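Hypothetical protein (Uncultured marine organism, PDB 2OP5) is of unknown function but forms a dimer of ferredoxin-like alpha/beta subunits and may be an oxidoreductase. Local coordinates at the interface of chains A and B. Sequence-based numbering; all coordinates share one arbitrary frame. Chains: chain A/B, hypothetical protein.

All three contacts belong to one two-fold symmetric interface, so each recurs with the chains exchanged. Contact 1 lies where the sheets of the subunits meet face to face, using strands 10-17 and 63-70 of chain A. Contacts 2 and 3 share strand 48-56 of chain A, which pairs antiparallel with the C-terminal stretch of chain B. Their C-alpha centres are about 17 Å apart, while contact 1 lies about 12 Å from contact 2 and 16 Å from contact 3. Side-chain packing between sheets and antiparallel strand pairing between the chains at the sheet edges thus combine to hold the dimer together.

Contact 1: the interface of chains A and B. Residues chain A 11, 13, 15, 65, 67, 105; chain B 11, 13, 15, 65, 67.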
# COMPACT_ATOMS: atom_id res chain seq x y z
N LEU A 11 -8.90 2.68 0.53
CA LEU A 11 -7.76 1.80 0.43
C LEU A 11 -7.38 1.11 1.76
O LEU A 11 -7.54 1.67 2.84
CB LEU A 11 -6.59 2.66 -0.08
CG LEU A 11 -5.13 2.27 -0.32
CD1 LEU A 11 -4.48 3.24 -1.28
CD2 LEU A 11 -4.33 2.22 0.96
N SER A 13 -3.93 -0.83 3.20
CA SER A 13 -2.52 -1.19 3.01
C SER A 13 -2.22 -1.99 4.24
O SER A 13 -1.91 -1.43 5.31
CB SER A 13 -1.62 0.05 2.93
OG SER A 13 -0.25 -0.33 2.79
N PHE A 15 -0.44 -5.48 6.27
CA PHE A 15 0.76 -6.32 6.27
C PHE A 15 0.64 -7.46 7.28
O PHE A 15 -0.11 -7.35 8.26
CB PHE A 15 2.08 -5.51 6.38
CG PHE A 15 2.29 -4.77 7.70
CD1 PHE A 15 1.88 -3.46 7.86
CD2 PHE A 15 2.97 -5.38 8.75
CE1 PHE A 15 2.10 -2.77 9.05
CE2 PHE A 15 3.18 -4.70 9.96
CZ PHE A 15 2.75 -3.39 10.11
N SER A 65 3.06 -7.77 2.27
CA SER A 65 2.17 -6.61 2.18
C SER A 65 1.11 -6.81 1.10
O SER A 65 1.36 -7.46 0.06
CB SER A 65 2.95 -5.36 1.83
OG SER A 65 3.55 -5.47 0.57
N VAL A 67 -2.10 -4.45 -0.74
CA VAL A 67 -2.75 -3.17 -0.89
C VAL A 67 -4.00 -3.46 -1.71
O VAL A 67 -3.91 -3.99 -2.84
CB VAL A 67 -1.86 -2.12 -1.59
CG1 VAL A 67 -2.64 -0.83 -1.77
CG2 VAL A 67 -0.54 -1.87 -0.83
N ASN A 105 -4.49 -0.91 7.71
CA ASN A 105 -4.37 0.54 7.60
C ASN A 105 -5.36 0.99 6.54
O ASN A 105 -4.98 1.13 5.38
CB ASN A 105 -2.95 0.94 7.20
CG ASN A 105 -1.92 0.52 8.24
OD1 ASN A 105 -1.79 1.15 9.27
ND2 ASN A 105 -1.19 -0.55 7.95
N LEU B 11 7.18 -2.19 -5.15
CA LEU B 11 6.23 -1.34 -4.44
C LEU B 11 6.68 -0.98 -3.04
O LEU B 11 7.07 -1.86 -2.29
CB LEU B 11 4.91 -2.12 -4.38
CG LEU B 11 3.62 -1.52 -3.80
CD1 LEU B 11 2.42 -2.14 -4.48
CD2 LEU B 11 3.48 -1.71 -2.31
N SER B 13 5.23 0.43 0.32
CA SER B 13 4.03 0.67 1.11
C SER B 13 4.47 1.25 2.45
O SER B 13 4.70 0.55 3.46
CB SER B 13 3.22 -0.61 1.23
OG SER B 13 4.09 -1.74 1.22
N PHE B 15 4.38 4.31 5.63
CA PHE B 15 3.51 4.98 6.60
C PHE B 15 4.23 6.07 7.31
O PHE B 15 5.36 5.85 7.76
CB PHE B 15 3.06 3.99 7.64
CG PHE B 15 2.34 2.84 7.06
CD1 PHE B 15 1.05 3.00 6.60
CD2 PHE B 15 2.95 1.61 6.97
CE1 PHE B 15 0.38 1.94 6.05
CE2 PHE B 15 2.29 0.56 6.42
CZ PHE B 15 1.00 0.72 5.96
N SER B 65 -0.76 6.89 4.95
CA SER B 65 -0.29 5.80 4.12
C SER B 65 0.11 6.34 2.75
O SER B 65 -0.61 7.14 2.14
CB SER B 65 -1.37 4.73 3.95
OG SER B 65 -1.03 3.78 2.95
N VAL B 67 1.54 4.61 -0.88
CA VAL B 67 1.87 3.45 -1.71
C VAL B 67 2.47 3.95 -3.03
O VAL B 67 1.84 4.70 -3.77
CB VAL B 67 0.64 2.60 -2.01
CG1 VAL B 67 1.03 1.41 -2.89
CG2 VAL B 67 0.00 2.12 -0.73
O HOH W 1 1.11 2.28 2.70
O HOH W 2 5.38 -3.60 -0.00
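Strands 10-17 and 63-70 of chain A run extended against the matching strands of chain B, bringing A:Val67 to B:Val67 and A:Ser13 to B:Phe15 in the sheet-against-sheet packing of a dimeric ferredoxin-like protein. In the middle A:Val67 and B:Val67 reach toward each other tip to tip, their CG2 methyls 4.0 Å apart. Each has CG2 beside its own backbone N, which turns that methyl at its twin. On one flank the side chains of A:Asn105 and B:Phe15 cross obliquely, with amide and ring planes 39° apart. The ring presents its far end, and CZ of B:Phe15 comes to 3.2 Å from the amide ND2 of A:Asn105. This amide is held from within its own chain: ND2 of A:Asn105 donates to the carbonyl O of A:Ser13 at 2.9 Å, nearly along the C=O axis and in the plane of the amide. The hydroxyl OG of A:Ser13, anti to the backbone N (chi1 178°), lies 3.6 Å from CZ of B:Phe15. Polar groups are joined across the interface by water. Water 1 sits 2.9 Å from A:Ser13 OG and 2.6 Å from B:Ser65 OG. Water 2 similarly links A:Ser65 OG, at 2.7 Å, to B:Ser13 OG, at 2.6 Å.

Contact 2: the interface of chains A and B. Residues chain A 28, 53-55; chain B 108-110.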
# COMPACT_ATOMS: atom_id res chain seq x y z
N LEU A 28 2.39 -17.68 0.82
CA LEU A 28 2.47 -17.18 -0.55
C LEU A 28 2.07 -18.25 -1.55
O LEU A 28 1.29 -17.98 -2.47
CB LEU A 28 3.89 -16.72 -0.91
CG LEU A 28 4.38 -15.36 -0.38
CD1 LEU A 28 5.74 -15.05 -0.96
CD2 LEU A 28 3.41 -14.23 -0.73
N ILE A 53 0.05 -7.83 -4.14
CA ILE A 53 0.66 -8.64 -3.11
C ILE A 53 2.15 -8.53 -3.34
O ILE A 53 2.63 -8.71 -4.46
CB ILE A 53 0.22 -10.12 -3.17
CG1 ILE A 53 -1.31 -10.21 -3.13
CG2 ILE A 53 0.87 -10.90 -2.01
CD1 ILE A 53 -1.88 -11.61 -3.34
N SER A 54 2.86 -8.28 -2.25
CA SER A 54 4.27 -8.04 -2.29
C SER A 54 5.03 -8.76 -1.15
O SER A 54 4.50 -9.00 -0.08
CB SER A 54 4.47 -6.51 -2.22
OG SER A 54 5.76 -6.17 -1.72
N LYS A 55 6.27 -9.12 -1.44
CA LYS A 55 7.14 -9.77 -0.47
C LYS A 55 8.06 -8.65 -0.01
O LYS A 55 8.80 -8.10 -0.79
CB LYS A 55 7.92 -10.90 -1.15
CG LYS A 55 8.71 -11.79 -0.20
CD LYS A 55 9.42 -12.92 -0.97
CE LYS A 55 10.42 -13.69 -0.08
N VAL B 108 9.11 -6.78 -3.66
CA VAL B 108 8.87 -7.22 -5.03
C VAL B 108 7.43 -7.74 -5.10
O VAL B 108 6.99 -8.48 -4.23
CB VAL B 108 9.92 -8.26 -5.53
CG1 VAL B 108 10.10 -9.40 -4.56
CG2 VAL B 108 9.54 -8.81 -6.91
N VAL B 109 6.73 -7.32 -6.15
CA VAL B 109 5.36 -7.72 -6.40
C VAL B 109 5.26 -9.23 -6.73
O VAL B 109 5.86 -9.68 -7.70
CB VAL B 109 4.78 -6.88 -7.60
CG1 VAL B 109 3.43 -7.41 -8.08
CG2 VAL B 109 4.67 -5.43 -7.20
N VAL B 110 4.52 -9.99 -5.91
CA VAL B 110 4.32 -11.42 -6.20
C VAL B 110 3.11 -11.65 -7.10
O VAL B 110 3.12 -12.55 -7.93
CB VAL B 110 4.28 -12.35 -4.94
CG1 VAL B 110 5.58 -12.28 -4.21
CG2 VAL B 110 3.18 -12.00 -4.00
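A:Ile53 and B:Val110 meet at the tight end of an antiparallel intermolecular beta pairing, in which the C-terminal stretch of chain B adds to strand 48-56 of this ferredoxin-like subunit. The amide N of B:Val110 donates to the carbonyl O of A:Ile53 at 2.7 Å. Beside that bond the two side chains lie obliquely across one another. CG2 of B:Val110 presses on CG2 of A:Ile53 at 3.2 Å, closer than ordinary methyl packing. The valine puts this methyl in the crowded position between its own backbone N and carbonyl carbon (chi1 to CG1 -62°), while A:Ile53 turns its CG2 anti to the backbone N. From helix 21-28, A:Leu28 comes in at about a right angle to B:Val110, its CD2 methyl 4.0 Å from the same CG2.

Toward A:Lys55 the packing slackens. The backbone N of A:Lys55 donates to the carbonyl O of B:Val108 at 3.0 Å, but the reciprocal bond from B:Val108 N to A:Lys55 O is weak, 3.2 Å long. Among side-chain atoms, CB of A:Lys55 comes to 4.1 Å from CG1 of B:Val110. The lysine chain runs on extended, and its outer end is not modelled, which may reflect disorder.

Contact 3: the interface of chains A and B. Residues chain A 6, 44, 48-50; chain B 113-116.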
# COMPACT_ATOMS: atom_id res chain seq x y z
N ASP A 6 -9.77 4.27 -13.41
CA ASP A 6 -10.42 4.07 -12.10
C ASP A 6 -9.77 4.84 -10.97
O ASP A 6 -8.64 4.54 -10.59
CB ASP A 6 -10.34 2.61 -11.69
CG ASP A 6 -11.38 1.75 -12.35
OD1 ASP A 6 -12.55 2.18 -12.36
OD2 ASP A 6 -11.03 0.63 -12.79
N SER A 44 -14.25 -7.22 -8.28
CA SER A 44 -14.02 -6.05 -9.15
C SER A 44 -15.35 -5.40 -9.54
O SER A 44 -15.44 -4.18 -9.58
CB SER A 44 -13.17 -6.37 -10.38
OG SER A 44 -13.93 -6.85 -11.48
N LEU A 48 -13.74 -3.48 -6.14
CA LEU A 48 -12.29 -3.66 -6.06
C LEU A 48 -11.72 -3.19 -7.40
O LEU A 48 -12.18 -3.61 -8.48
CB LEU A 48 -11.90 -5.12 -5.78
CG LEU A 48 -10.40 -5.36 -5.58
CD1 LEU A 48 -9.91 -4.77 -4.27
CD2 LEU A 48 -10.09 -6.84 -5.63
N ILE A 49 -10.77 -2.26 -7.32
CA ILE A 49 -10.06 -1.74 -8.48
C ILE A 49 -8.73 -2.44 -8.66
O ILE A 49 -8.38 -2.82 -9.76
CB ILE A 49 -9.77 -0.23 -8.31
CG1 ILE A 49 -11.10 0.54 -8.22
CG2 ILE A 49 -8.87 0.29 -9.46
CD1 ILE A 49 -10.96 2.03 -7.88
N ARG A 50 -8.01 -2.61 -7.56
CA ARG A 50 -6.67 -3.16 -7.61
C ARG A 50 -6.32 -3.91 -6.32
O ARG A 50 -6.82 -3.58 -5.25
CB ARG A 50 -5.70 -2.00 -7.85
CG ARG A 50 -4.26 -2.40 -8.17
CD ARG A 50 -3.38 -1.17 -8.24
NE ARG A 50 -3.69 -0.37 -9.43
CZ ARG A 50 -2.94 -0.29 -10.53
NH1 ARG A 50 -1.77 -0.94 -10.64
NH2 ARG A 50 -3.35 0.49 -11.54
N PHE B 113 -3.69 -7.67 -9.23
CA PHE B 113 -4.95 -7.62 -9.94
C PHE B 113 -5.25 -6.17 -10.28
O PHE B 113 -5.08 -5.30 -9.42
CB PHE B 113 -6.10 -8.18 -9.13
CG PHE B 113 -7.45 -7.84 -9.71
CD1 PHE B 113 -7.86 -8.45 -10.88
CD2 PHE B 113 -8.28 -6.88 -9.13
CE1 PHE B 113 -9.07 -8.13 -11.44
CE2 PHE B 113 -9.49 -6.57 -9.70
CZ PHE B 113 -9.88 -7.19 -10.84
N ILE B 114 -5.69 -5.91 -11.52
CA ILE B 114 -6.09 -4.59 -11.96
C ILE B 114 -7.37 -4.69 -12.81
O ILE B 114 -7.34 -5.19 -13.94
CB ILE B 114 -5.02 -3.90 -12.81
CG1 ILE B 114 -3.74 -3.68 -12.01
CG2 ILE B 114 -5.54 -2.54 -13.33
CD1 ILE B 114 -2.58 -3.17 -12.85
N ARG B 115 -8.45 -4.16 -12.27
CA ARG B 115 -9.78 -4.11 -12.89
C ARG B 115 -9.73 -3.57 -14.31
O ARG B 115 -8.89 -2.73 -14.60
CB ARG B 115 -10.61 -3.13 -12.07
CG ARG B 115 -12.08 -3.04 -12.30
CD ARG B 115 -12.56 -1.76 -11.65
NE ARG B 115 -13.85 -1.87 -11.00
CZ ARG B 115 -14.45 -0.86 -10.38
NH1 ARG B 115 -13.92 0.34 -10.37
NH2 ARG B 115 -15.62 -1.05 -9.79
N SER B 116 -10.62 -4.03 -15.19
CA SER B 116 -10.70 -3.50 -16.57
C SER B 116 -11.05 -2.02 -16.57
O SER B 116 -12.10 -1.65 -16.06
CB SER B 116 -11.78 -4.22 -17.37
OG SER B 116 -11.43 -5.56 -17.59
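B:Arg115 leaves its backbone with CG anti to N (chi1 -169°) and bends at chi3 (-141°), which carries the guanidinium between A:Asp6 and the end of helix 37-46 in chain A. There NE and NH2 of B:Arg115 grip one atom side-on, the carbonyl O of A:Ser44, each at 3.1 Å. NH2 arrives nearly in line with the C=O bond, whereas NE stands above the carbonyl plane. A carbonyl in the last turn of a helix would be expected to carry extra negative character, which may favour this double grip. The remaining guanidinium nitrogen, NH1 of B:Arg115, makes a salt bridge to the carboxylate OD1 of A:Asp6 at 3.0 Å, bent enough to be weak as a hydrogen bond; the two side chains cross at about a right angle. The main chain fixes the root of the arginine: B:Arg115 N donates to A:Ile49 O at 2.8 Å, continuing the antiparallel pairing of A:Arg50 with B:Ile114.

On the strand's two sides B:Phe113 and B:Ile114 pack differently. The ring of B:Phe113 reaches with CZ to 3.4 Å from CB of A:Ser44, and CD2 of B:Phe113 lies 3.9 Å from CD2 of A:Leu48. A:Arg50, bent at chi3 (-70°), runs alongside B:Ile114, pointing the same way. Over one face of its guanidinium, toward the rim, CG1 of B:Ile114 sits 3.6 Å from NH1 of A:Arg50.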